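Local coordinates for De Novo Protein OR329 (Artificial gene, PDB 4HXT) that is a computationally designed armadillo-type repeat protein of no known natural function, probably built to self-assemble into a homo-oligomer, at residues Q19-A22 with A23-A27. Residues are numbered along the deposited sequence; the frame is centred on the assembly and turned at random.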
ATOM      1  N   GLN A  19       4.375  14.491  35.465  1.00 29.71           N
ATOM      2  CA  GLN A  19       3.926  14.186  34.111  1.00 30.86           C
ATOM      3  C   GLN A  19       5.073  13.784  33.189  1.00 25.29           C
ATOM      4  O   GLN A  19       5.020  12.748  32.526  1.00 25.82           O
ATOM      5  CB  GLN A  19       3.228  15.392  33.495  1.00 28.34           C
ATOM      6  CG  GLN A  19       1.864  15.707  34.062  1.00 24.63           C
ATOM      7  CD  GLN A  19       1.178  16.778  33.250  1.00 32.32           C
ATOM      8  OE1 GLN A  19       1.696  17.883  33.105  1.00 38.53           O
ATOM      9  NE2 GLN A  19       0.014  16.454  32.697  1.00 31.91           N
ATOM     10  N   LYS A  20       6.102  14.631  33.140  1.00 21.76           N
ATOM     11  CA  LYS A  20       7.284  14.405  32.308  1.00 26.84           C
ATOM     12  C   LYS A  20       7.930  13.066  32.607  1.00 30.33           C
ATOM     13  O   LYS A  20       8.324  12.326  31.700  1.00 32.38           O
ATOM     14  CB  LYS A  20       8.324  15.493  32.535  1.00 31.08           C
ATOM     15  CG  LYS A  20       7.903  16.866  32.061  1.00 44.33           C
ATOM     16  CD  LYS A  20       9.000  17.903  32.279  1.00 46.11           C
ATOM     17  CE  LYS A  20       9.056  18.382  33.724  1.00 50.71           C
ATOM     18  NZ  LYS A  20      10.028  19.503  33.884  1.00 47.69           N
ATOM     19  N   GLU A  21       8.058  12.772  33.896  1.00 32.22           N
ATOM     20  CA  GLU A  21       8.652  11.557  34.420  1.00 33.91           C
ATOM     21  C   GLU A  21       7.830  10.322  34.060  1.00 30.73           C
ATOM     22  O   GLU A  21       8.385   9.275  33.729  1.00 31.95           O
ATOM     23  CB  GLU A  21       8.749  11.671  35.958  1.00 47.73           C
ATOM     24  CG  GLU A  21       9.513  10.511  36.644  1.00 65.30           C
ATOM     25  CD  GLU A  21      10.927  10.366  36.119  1.00 81.96           C
ATOM     26  OE1 GLU A  21      11.416  11.307  35.448  1.00 84.83           O
ATOM     27  OE2 GLU A  21      11.544   9.313  36.386  1.00 88.43           O
ATOM     28  N   ALA A  22       6.505  10.420  34.165  1.00 32.18           N
ATOM     29  CA  ALA A  22       5.635   9.302  33.805  1.00 30.77           C
ATOM     30  C   ALA A  22       5.740   9.033  32.303  1.00 26.00           C
ATOM     31  O   ALA A  22       5.857   7.883  31.873  1.00 33.81           O
ATOM     32  CB  ALA A  22       4.178   9.610  34.187  1.00 26.07           C
ATOM     33  N   ALA A  23       5.698  10.100  31.508  1.00 25.74           N
ATOM     34  CA  ALA A  23       5.794   9.981  30.061  1.00 26.49           C
ATOM     35  C   ALA A  23       7.162   9.419  29.695  1.00 31.43           C
ATOM     36  O   ALA A  23       7.279   8.583  28.801  1.00 25.47           O
ATOM     37  CB  ALA A  23       5.599  11.344  29.411  1.00 28.11           C
ATOM     38  N   ARG A  24       8.194   9.879  30.393  1.00 29.43           N
ATOM     39  CA  ARG A  24       9.550   9.420  30.126  1.00 35.67           C
ATOM     40  C   ARG A  24       9.662   7.929  30.436  1.00 32.60           C
ATOM     41  O   ARG A  24      10.238   7.169  29.657  1.00 37.20           O
ATOM     42  CB  ARG A  24      10.547  10.235  30.957  1.00 45.73           C
ATOM     43  CG  ARG A  24      11.971  10.182  30.445  1.00 57.39           C
ATOM     44  CD  ARG A  24      12.727  11.470  30.749  1.00 72.68           C
ATOM     45  NE  ARG A  24      12.777  11.796  32.173  1.00 85.79           N
ATOM     46  CZ  ARG A  24      12.075  12.769  32.749  1.00 90.97           C
ATOM     47  NH1 ARG A  24      11.256  13.520  32.024  1.00 93.26           N
ATOM     48  NH2 ARG A  24      12.209  13.009  34.046  1.00 89.67           N
ATOM     49  N   ASP A  25       9.093   7.503  31.561  1.00 29.19           N
ATOM     50  CA  ASP A  25       9.140   6.091  31.919  1.00 28.85           C
ATOM     51  C   ASP A  25       8.348   5.266  30.909  1.00 28.87           C
ATOM     52  O   ASP A  25       8.735   4.150  30.573  1.00 31.20           O
ATOM     53  CB  ASP A  25       8.591   5.858  33.331  1.00 34.53           C
ATOM     54  CG  ASP A  25       9.474   6.463  34.406  1.00 44.02           C
ATOM     55  OD1 ASP A  25      10.710   6.411  34.257  1.00 44.39           O
ATOM     56  OD2 ASP A  25       8.933   6.979  35.405  1.00 45.47           O
ATOM     57  N   LEU A  26       7.240   5.814  30.420  1.00 30.33           N
ATOM     58  CA  LEU A  26       6.435   5.102  29.435  1.00 26.65           C
ATOM     59  C   LEU A  26       7.203   5.009  28.118  1.00 25.83           C
ATOM     60  O   LEU A  26       7.128   4.002  27.415  1.00 24.79           O
ATOM     61  CB  LEU A  26       5.091   5.809  29.230  1.00 22.12           C
ATOM     62  CG  LEU A  26       4.058   5.553  30.334  1.00 26.49           C
ATOM     63  CD1 LEU A  26       2.879   6.499  30.190  1.00 26.46           C
ATOM     64  CD2 LEU A  26       3.592   4.104  30.257  1.00 23.26           C
ATOM     65  N   ALA A  27       7.950   6.058  27.790  1.00 31.23           N
ATOM     66  CA  ALA A  27       8.740   6.069  26.562  1.00 29.80           C
ATOM     67  C   ALA A  27       9.785   4.950  26.638  1.00 31.74           C
ATOM     68  O   ALA A  27       9.988   4.206  25.673  1.00 33.09           O
ATOM     69  CB  ALA A  27       9.421   7.424  26.387  1.00 30.52           C
TER
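Two successive turns of the alpha-helix 16-30 show how one helix can be greasy on one flank and charged on another. Backbone i to i+4 bonds join the turns, from A23 N to Q19 O (2.9 Å) through L26 N to A22 O. On the charged flank R24 folds back, CG anti to the backbone N (chi1 -161°) and the chain bent again at chi3 (58°), which puts one guanidinium face 3.6 Å from E21 CA and NH1 3.6 Å from K20 CB. The flat carboxylate of E21 makes a salt bridge with R24, its plane turned 68° from the guanidinium, although the placing of the paired atoms is doubtful. D25 brings a second negative charge, OD2 3.6 Å from E21 OE2, the two carboxylates almost perpendicular and probably repelling. A lysine in place of D25 would probably draw the E21 carboxylate toward its own cation and leave the R24 guanidinium without its mate. On the buried flank A22 lies against L10 and L11, and L26 against L7 and L11; R24, on the charged flank, touches E63 of helix 58-71. Such a two-faced helix, layered between neighbouring helices, is typical of an armadillo-type alpha solenoid.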